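Local coordinates for protein pyridoxal kinase (Entamoeba histolytica, PDB 4S1H) that probably phosphorylates pyridoxal with ATP to give pyridoxal 5'-phosphate, and binds ADP and magnesium ions, at residues L114-K119 with T141-E146; T145-L150 with K163-L168; L234-N239 with T270-T275. One frame throughout, in Å; residues are numbered along the deposited sequence.

Interaction 1 (L114-K119 with T141-E146); sequences LGDNGK and TPNATE. With MG (magnesium ion), chain D; MG (magnesium ion), chain E; ADP (adenosine-5'-diphosphate), chain C.
Asn143, Thr145 and Glu146 meet Leu114-Gly118 in a polar contact beside the ADP phosphates, where the start of helix 144-151 faces the small hairpin of strands 115-116 and 119-120. The fold is that of the ribokinase clan. Asn143 is the N-cap of the helix and forms a capping box with Glu146. Asn143 OD1 accepts from Glu146 N, and Glu146 OE1 accepts from Asn143 N. Each side chain then uses its other polar atom on the partner segment or the nucleotide. Asn143 ND2 bridges two acceptors: Gly115 O at 2.9 Å, almost in the amide plane, and ADP O1B at 3.1 Å. Glu146 OE2 takes two backbone donors. Leu114 N lies 2.9 Å from OE2, above the carboxylate plane, while Gly115 N reaches the anti lone pair of OE2 in a longer bond of 3.3 Å. These bonds fix the rotation of the carboxylate. Asp116 binds one magnesium ion through OD2 at 2.2 Å, together with ADP O1B and O2A. The other magnesium ion is bound by Thr141 O and by Asp111. Its ligand water 3 donates to Glu146 OE1, so Glu146 is a second-shell residue. Ser180 and Thr179 of strand 175-183 touch Asn143 and also bind ADP. Thr145 CG2 lies 3.9 Å from Gly115 C. At the hairpin tip a type I' turn runs from Asp116 to Lys119, with positive phi at Asn117 and Gly118. There Gly118 N donates to Thr145 OG1 at 2.9 Å.

Interaction 2 (T145-L150 with K163-L168); sequences TELSFL and KACHIL
Leu147 of helix 144-151 carries the tight part of this contact, set against Ala164, Cys165 and Leu168 of helix 158-170. Its CG is anti to the backbone N (chi1 -176°), which points the branch at the other helix. CG comes to 3.8 Å from Ala164 CB. The two methyls then diverge. CD1 meets Leu168 CD1 at 3.7 Å, and CD2 lies 4.1 Å from Cys165 SG. The Leu147 and Leu168 side chains run alongside each other in opposite senses. This is helix-helix packing within the ribokinase-like fold. The short segments cross at 51°, with their axes 9.8 Å apart at closest approach. No hydrogen bond joins them. Strand 175-183 lies against the apolar patch: Val178 touches Leu147 and Cys165, and Ile176 touches Cys165 and Leu168. The contact is looser toward Leu150. There Leu168 CD2 lies 4.1 Å from the backbone atom Leu150 O, and the nearest side-chain pair is Leu150 CB and Leu168 CD1, 4.6 Å apart. Leu150 also touches Met130 and Lys131 of helix 124-133. The outer face of helix 158-170, with Lys163 and His166, is the solvent side, and Ser148 points away from that helix.

Interaction 3 (L234-N239 with T270-T275); sequences LEHAVN and TEESFT
Helix 234-250 meets the loop that leads into strand 277-278, and His236 and Asn239 are the helix residues that hold Glu272 and Phe274. Asn239 makes two hydrogen bonds with the backbone of Phe274, one as acceptor, one as donor. Its OD1 accepts from Phe274 N at 3.2 Å, in the carbonyl plane and on a lone pair. Its ND2 donates to Phe274 O at 2.9 Å, from above the plane of that carbonyl. CG of Asn239 is anti to the backbone N (chi1 -158°), and this carries the amide across to the loop. The two bonds fix the rotation of the amide, with Glu272 CB 3.6 Å from Asn239 CG. One turn earlier, His236 ND1 donates to Glu272 OE1 at 2.8 Å, a His-carboxylate hydrogen bond. OE1 receives it on the syn lone pair and lies at the edge of the ring. The ring and carboxylate planes are 52° apart. Water 7 donates to the same OE1 and accepts from Asn239 ND2, bridging Asn239 and Glu272. The other oxygen, OE2, forms a salt bridge with Arg240. In this ribokinase-like fold this surface contact lies near the nucleotide site. Phe274 packs on Ile204 and Ile206 of strand 202-207 and touches Gln246, which binds ADP. The Phe274 side chain is about 6 Å from the bound ADP, and Asn239 OD1 lies 3.7 Å from Phe274 CB.

Overall arrangement
Along the chain, interaction 1 leads into interaction 2, and interaction 3 comes later, after both have closed. Interactions 1 and 2 share Thr145 and Glu146 and use helix 144-151, with centres 10 Å apart. The start of that helix faces the phosphate and magnesium site, while Leu147 and Leu150 face helix 158-170. The two contacts touch directly, as where Phe149 packs on Gly118 and Lys119. Interaction 3 stands apart, its centre 23 Å from that of interaction 1 and 24 Å from that of interaction 2. It joins helix 234-250 to a late loop near Gln246. The ADP site thus has interaction 1 at its phosphates, while interaction 3 places Phe274 against Gln246, an ADP-binding residue.

Interaction 1 (L114-K119 with T141-E146)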
# COMPACT_ATOMS: atom_id res chain seq x y z
N LEU A 114 20.71 -2.93 2.76
CA LEU A 114 21.90 -2.13 2.98
C LEU A 114 22.60 -1.73 1.68
O LEU A 114 23.17 -0.64 1.60
CB LEU A 114 22.88 -2.87 3.88
CG LEU A 114 22.37 -3.28 5.25
CD1 LEU A 114 23.43 -4.09 5.94
CD2 LEU A 114 22.03 -2.06 6.07
N GLY A 115 22.56 -2.58 0.66
CA GLY A 115 23.25 -2.26 -0.59
C GLY A 115 23.27 -3.41 -1.57
O GLY A 115 22.64 -4.44 -1.37
N ASP A 116 24.01 -3.22 -2.64
CA ASP A 116 24.14 -4.22 -3.68
C ASP A 116 25.36 -3.90 -4.51
O ASP A 116 25.88 -2.78 -4.48
CB ASP A 116 22.88 -4.22 -4.57
CG ASP A 116 22.63 -5.57 -5.23
OD1 ASP A 116 23.51 -6.47 -5.15
OD2 ASP A 116 21.52 -5.73 -5.80
N ASN A 117 25.83 -4.90 -5.26
CA ASN A 117 27.00 -4.73 -6.14
C ASN A 117 28.23 -4.16 -5.40
O ASN A 117 28.96 -3.32 -5.93
CB ASN A 117 26.59 -3.87 -7.35
CG ASN A 117 25.41 -4.44 -8.10
OD1 ASN A 117 24.53 -3.70 -8.50
ND2 ASN A 117 25.37 -5.77 -8.27
N GLY A 118 28.41 -4.60 -4.16
CA GLY A 118 29.51 -4.15 -3.31
C GLY A 118 29.45 -2.74 -2.76
O GLY A 118 30.41 -2.30 -2.13
N LYS A 119 28.32 -2.06 -2.95
CA LYS A 119 28.14 -0.67 -2.52
C LYS A 119 26.96 -0.48 -1.52
O LYS A 119 25.98 -1.13 -1.64
CB LYS A 119 27.96 0.25 -3.74
CG LYS A 119 29.30 0.63 -4.41
CD LYS A 119 29.10 1.48 -5.69
CE LYS A 119 30.41 2.14 -6.17
NZ LYS A 119 30.85 3.33 -5.41
N THR A 141 17.23 -12.54 4.93
CA THR A 141 17.25 -12.64 3.45
C THR A 141 18.16 -11.61 2.77
O THR A 141 17.70 -10.84 1.89
CB THR A 141 15.82 -12.55 2.89
OG1 THR A 141 15.23 -11.33 3.34
CG2 THR A 141 14.95 -13.68 3.37
N PRO A 142 19.43 -11.54 3.17
CA PRO A 142 20.35 -10.62 2.51
C PRO A 142 20.76 -11.10 1.11
O PRO A 142 20.83 -12.31 0.87
CB PRO A 142 21.59 -10.69 3.41
CG PRO A 142 21.59 -12.11 3.89
CD PRO A 142 20.14 -12.41 4.13
N ASN A 143 21.13 -10.17 0.24
CA ASN A 143 21.97 -10.49 -0.90
C ASN A 143 23.45 -10.66 -0.45
O ASN A 143 23.78 -10.46 0.74
CB ASN A 143 21.80 -9.47 -2.05
CG ASN A 143 22.30 -8.08 -1.69
OD1 ASN A 143 23.19 -7.92 -0.86
ND2 ASN A 143 21.70 -7.06 -2.31
N ALA A 144 24.34 -11.02 -1.37
CA ALA A 144 25.73 -11.27 -1.01
C ALA A 144 26.42 -10.03 -0.43
O ALA A 144 27.18 -10.12 0.53
CB ALA A 144 26.50 -11.80 -2.19
N THR A 145 26.12 -8.87 -1.00
CA THR A 145 26.70 -7.62 -0.51
C THR A 145 26.30 -7.34 0.95
O THR A 145 27.13 -6.94 1.78
CB THR A 145 26.27 -6.45 -1.41
OG1 THR A 145 26.86 -6.61 -2.70
CG2 THR A 145 26.74 -5.13 -0.84
N GLU A 146 25.01 -7.54 1.22
CA GLU A 146 24.47 -7.30 2.54
C GLU A 146 25.07 -8.27 3.54
O GLU A 146 25.47 -7.85 4.64
CB GLU A 146 22.94 -7.31 2.51
CG GLU A 146 22.44 -6.10 1.75
CD GLU A 146 21.07 -6.24 1.15
OE1 GLU A 146 20.58 -7.39 1.01
OE2 GLU A 146 20.51 -5.15 0.86
MG MG D . 16.70 -9.26 0.85
MG MG E . 20.32 -7.51 -6.28
PB ADP C . 18.09 -7.45 -3.86
O1B ADP C . 19.46 -7.20 -4.44
O2B ADP C . 17.03 -6.50 -4.38
O3B ADP C . 18.15 -7.63 -2.37
PA ADP C . 18.46 -9.92 -5.33
O1A ADP C . 19.17 -10.90 -4.44
O2A ADP C . 19.24 -9.15 -6.34
O3A ADP C . 17.62 -8.88 -4.42
O5' ADP C . 17.28 -10.65 -6.09
C5' ADP C . 16.27 -11.41 -5.46
C4' ADP C . 15.87 -12.50 -6.41
O4' ADP C . 15.42 -11.92 -7.63
C3' ADP C . 17.07 -13.38 -6.78
O3' ADP C . 17.20 -14.48 -5.88
C2' ADP C . 16.74 -13.78 -8.18
O2' ADP C . 15.86 -14.90 -8.17
C1' ADP C . 15.98 -12.59 -8.75
N9 ADP C . 16.79 -11.65 -9.56
C8 ADP C . 17.27 -10.45 -9.24
N7 ADP C . 17.94 -9.88 -10.27
C5 ADP C . 17.88 -10.75 -11.29
C6 ADP C . 18.36 -10.79 -12.69
N6 ADP C . 19.07 -9.76 -13.18
N1 ADP C . 18.08 -11.90 -13.41
C2 ADP C . 17.37 -12.94 -12.91
N3 ADP C . 16.89 -12.96 -11.64
C4 ADP C . 17.12 -11.91 -10.82
O HOH W 1 25.07 -8.36 -3.72
O HOH W 2 21.86 -8.68 -5.62
O HOH W 3 18.07 -7.91 1.27
O HOH W 4 14.99 -10.68 0.20
O HOH W 5 17.67 -9.84 -0.86
O HOH W 6 15.57 -7.72 -0.28

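Interaction 2 (T145-L150 with K163-L168)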
# COMPACT_ATOMS: atom_id res chain seq x y z
N THR A 145 26.12 -8.87 -1.00
CA THR A 145 26.70 -7.62 -0.51
C THR A 145 26.30 -7.34 0.95
O THR A 145 27.13 -6.94 1.78
CB THR A 145 26.27 -6.45 -1.41
OG1 THR A 145 26.86 -6.61 -2.70
CG2 THR A 145 26.74 -5.13 -0.84
N GLU A 146 25.01 -7.54 1.22
CA GLU A 146 24.47 -7.30 2.54
C GLU A 146 25.07 -8.27 3.54
O GLU A 146 25.47 -7.85 4.64
CB GLU A 146 22.94 -7.31 2.51
CG GLU A 146 22.44 -6.10 1.75
CD GLU A 146 21.07 -6.24 1.15
OE1 GLU A 146 20.58 -7.39 1.01
OE2 GLU A 146 20.51 -5.15 0.86
N LEU A 147 25.19 -9.55 3.16
CA LEU A 147 25.89 -10.53 3.99
C LEU A 147 27.32 -10.09 4.32
O LEU A 147 27.76 -10.20 5.45
CB LEU A 147 25.89 -11.93 3.34
CG LEU A 147 26.50 -13.09 4.13
CD1 LEU A 147 25.76 -13.33 5.45
CD2 LEU A 147 26.47 -14.36 3.30
N SER A 148 28.04 -9.57 3.32
CA SER A 148 29.37 -9.06 3.55
C SER A 148 29.40 -7.89 4.54
O SER A 148 30.27 -7.82 5.42
CB SER A 148 29.99 -8.67 2.21
OG SER A 148 31.29 -8.19 2.37
N PHE A 149 28.46 -6.96 4.41
CA PHE A 149 28.36 -5.83 5.34
C PHE A 149 27.99 -6.25 6.76
O PHE A 149 28.42 -5.60 7.70
CB PHE A 149 27.35 -4.77 4.86
CG PHE A 149 27.75 -4.04 3.60
CD1 PHE A 149 29.10 -3.81 3.29
CD2 PHE A 149 26.78 -3.53 2.72
CE1 PHE A 149 29.47 -3.14 2.13
CE2 PHE A 149 27.16 -2.86 1.56
CZ PHE A 149 28.50 -2.66 1.27
N LEU A 150 27.21 -7.31 6.91
CA LEU A 150 26.80 -7.77 8.22
C LEU A 150 27.88 -8.56 8.94
O LEU A 150 27.76 -8.76 10.15
CB LEU A 150 25.54 -8.63 8.11
CG LEU A 150 24.29 -7.91 7.68
CD1 LEU A 150 23.22 -8.94 7.30
CD2 LEU A 150 23.83 -6.97 8.79
N LYS A 163 31.20 -19.39 4.81
CA LYS A 163 32.00 -18.87 5.92
C LYS A 163 31.33 -17.68 6.63
O LYS A 163 31.35 -17.59 7.86
CB LYS A 163 33.39 -18.46 5.43
CG LYS A 163 34.24 -19.57 4.87
CD LYS A 163 35.60 -18.99 4.43
CE LYS A 163 36.53 -19.96 3.74
NZ LYS A 163 37.79 -19.25 3.34
N ALA A 164 30.72 -16.78 5.85
CA ALA A 164 30.07 -15.62 6.43
C ALA A 164 28.80 -16.07 7.18
O ALA A 164 28.49 -15.53 8.25
CB ALA A 164 29.76 -14.59 5.36
N CYS A 165 28.07 -17.04 6.62
CA CYS A 165 26.85 -17.54 7.30
C CYS A 165 27.21 -18.14 8.65
O CYS A 165 26.48 -17.98 9.62
CB CYS A 165 26.12 -18.58 6.47
SG CYS A 165 25.20 -17.88 5.08
N HIS A 166 28.33 -18.84 8.71
CA HIS A 166 28.77 -19.40 9.99
C HIS A 166 28.78 -18.34 11.11
O HIS A 166 28.24 -18.57 12.22
CB HIS A 166 30.13 -20.05 9.82
CG HIS A 166 30.71 -20.58 11.09
ND1 HIS A 166 30.24 -21.73 11.69
CD2 HIS A 166 31.64 -20.06 11.94
CE1 HIS A 166 30.90 -21.95 12.81
NE2 HIS A 166 31.76 -20.95 12.99
N ILE A 167 29.35 -17.17 10.80
CA ILE A 167 29.54 -16.12 11.78
C ILE A 167 28.16 -15.75 12.36
O ILE A 167 27.98 -15.63 13.57
CB ILE A 167 30.17 -14.86 11.14
CG1 ILE A 167 31.62 -15.12 10.66
CG2 ILE A 167 30.13 -13.68 12.09
CD1 ILE A 167 32.62 -15.45 11.74
N LEU A 168 27.19 -15.64 11.48
CA LEU A 168 25.84 -15.25 11.91
C LEU A 168 25.09 -16.36 12.62
O LEU A 168 24.37 -16.09 13.58
CB LEU A 168 25.04 -14.74 10.72
CG LEU A 168 25.65 -13.52 10.06
CD1 LEU A 168 24.65 -13.04 9.00
CD2 LEU A 168 26.00 -12.38 11.01

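Interaction 3 (L234-N239 with T270-T275)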
# COMPACT_ATOMS: atom_id res chain seq x y z
N LEU A 234 9.61 -24.43 3.80
CA LEU A 234 10.56 -23.46 3.31
C LEU A 234 11.12 -23.71 1.93
O LEU A 234 11.15 -22.79 1.13
CB LEU A 234 11.67 -23.23 4.34
CG LEU A 234 12.70 -22.15 4.00
CD1 LEU A 234 12.01 -20.80 3.99
CD2 LEU A 234 13.80 -22.18 5.03
N GLU A 235 11.62 -24.94 1.66
CA GLU A 235 12.19 -25.29 0.35
C GLU A 235 11.24 -24.97 -0.78
O GLU A 235 11.64 -24.39 -1.80
CB GLU A 235 12.54 -26.78 0.25
CG GLU A 235 13.82 -27.18 0.91
CD GLU A 235 14.15 -28.64 0.64
OE1 GLU A 235 13.62 -29.20 -0.35
OE2 GLU A 235 14.91 -29.22 1.44
N HIS A 236 9.99 -25.38 -0.61
CA HIS A 236 8.96 -25.19 -1.63
C HIS A 236 8.56 -23.71 -1.71
O HIS A 236 8.33 -23.22 -2.83
CB HIS A 236 7.79 -26.14 -1.36
CG HIS A 236 8.17 -27.59 -1.41
ND1 HIS A 236 8.30 -28.29 -2.59
CD2 HIS A 236 8.53 -28.45 -0.43
CE1 HIS A 236 8.68 -29.53 -2.34
NE2 HIS A 236 8.85 -29.65 -1.03
N ALA A 237 8.49 -23.01 -0.56
CA ALA A 237 8.18 -21.57 -0.54
C ALA A 237 9.24 -20.79 -1.31
O ALA A 237 8.94 -19.94 -2.12
CB ALA A 237 8.05 -21.05 0.90
N VAL A 238 10.51 -21.15 -1.08
CA VAL A 238 11.59 -20.46 -1.79
C VAL A 238 11.51 -20.71 -3.31
O VAL A 238 11.63 -19.78 -4.13
CB VAL A 238 12.97 -20.92 -1.29
CG1 VAL A 238 14.10 -20.38 -2.18
CG2 VAL A 238 13.20 -20.48 0.15
N ASN A 239 11.29 -21.97 -3.69
CA ASN A 239 11.23 -22.35 -5.11
C ASN A 239 10.07 -21.64 -5.80
O ASN A 239 10.22 -21.10 -6.88
CB ASN A 239 11.12 -23.87 -5.24
CG ASN A 239 11.57 -24.38 -6.60
OD1 ASN A 239 11.46 -23.70 -7.63
ND2 ASN A 239 12.02 -25.61 -6.61
N THR A 270 1.99 -21.70 -8.16
CA THR A 270 2.56 -22.83 -7.42
C THR A 270 3.61 -23.55 -8.21
O THR A 270 4.17 -24.52 -7.70
CB THR A 270 1.47 -23.84 -7.02
OG1 THR A 270 0.80 -24.30 -8.20
CG2 THR A 270 0.50 -23.22 -6.06
N GLU A 271 3.94 -23.08 -9.42
CA GLU A 271 5.04 -23.72 -10.20
C GLU A 271 6.36 -23.59 -9.46
O GLU A 271 6.68 -22.53 -8.91
CB GLU A 271 5.16 -23.10 -11.59
CG GLU A 271 5.87 -24.02 -12.58
CD GLU A 271 6.16 -23.41 -13.94
OE1 GLU A 271 6.16 -22.17 -14.09
OE2 GLU A 271 6.45 -24.21 -14.85
N GLU A 272 7.08 -24.71 -9.40
CA GLU A 272 8.40 -24.77 -8.80
C GLU A 272 9.33 -25.19 -9.92
O GLU A 272 9.61 -26.38 -10.09
CB GLU A 272 8.38 -25.74 -7.62
CG GLU A 272 7.42 -25.25 -6.53
CD GLU A 272 7.34 -26.14 -5.32
OE1 GLU A 272 8.28 -26.93 -5.09
OE2 GLU A 272 6.34 -25.99 -4.57
N SER A 273 9.84 -24.21 -10.64
CA SER A 273 10.57 -24.39 -11.89
C SER A 273 12.05 -24.68 -11.73
O SER A 273 12.71 -25.01 -12.73
CB SER A 273 10.49 -23.13 -12.75
OG SER A 273 9.25 -22.54 -12.66
N PHE A 274 12.59 -24.51 -10.53
CA PHE A 274 14.04 -24.70 -10.31
C PHE A 274 14.29 -25.94 -9.53
O PHE A 274 13.42 -26.52 -8.92
CB PHE A 274 14.62 -23.49 -9.57
CG PHE A 274 14.58 -22.24 -10.37
CD1 PHE A 274 13.48 -21.40 -10.36
CD2 PHE A 274 15.67 -21.93 -11.19
CE1 PHE A 274 13.49 -20.26 -11.14
CE2 PHE A 274 15.66 -20.80 -11.96
CZ PHE A 274 14.58 -19.96 -11.93
N THR A 275 15.54 -26.39 -9.60
CA THR A 275 15.97 -27.55 -8.88
C THR A 275 16.54 -27.12 -7.54
O THR A 275 17.39 -26.23 -7.49
CB THR A 275 17.03 -28.30 -9.71
OG1 THR A 275 16.46 -28.68 -10.98
CG2 THR A 275 17.52 -29.54 -9.00
O HOH W 7 11.11 -27.26 -4.37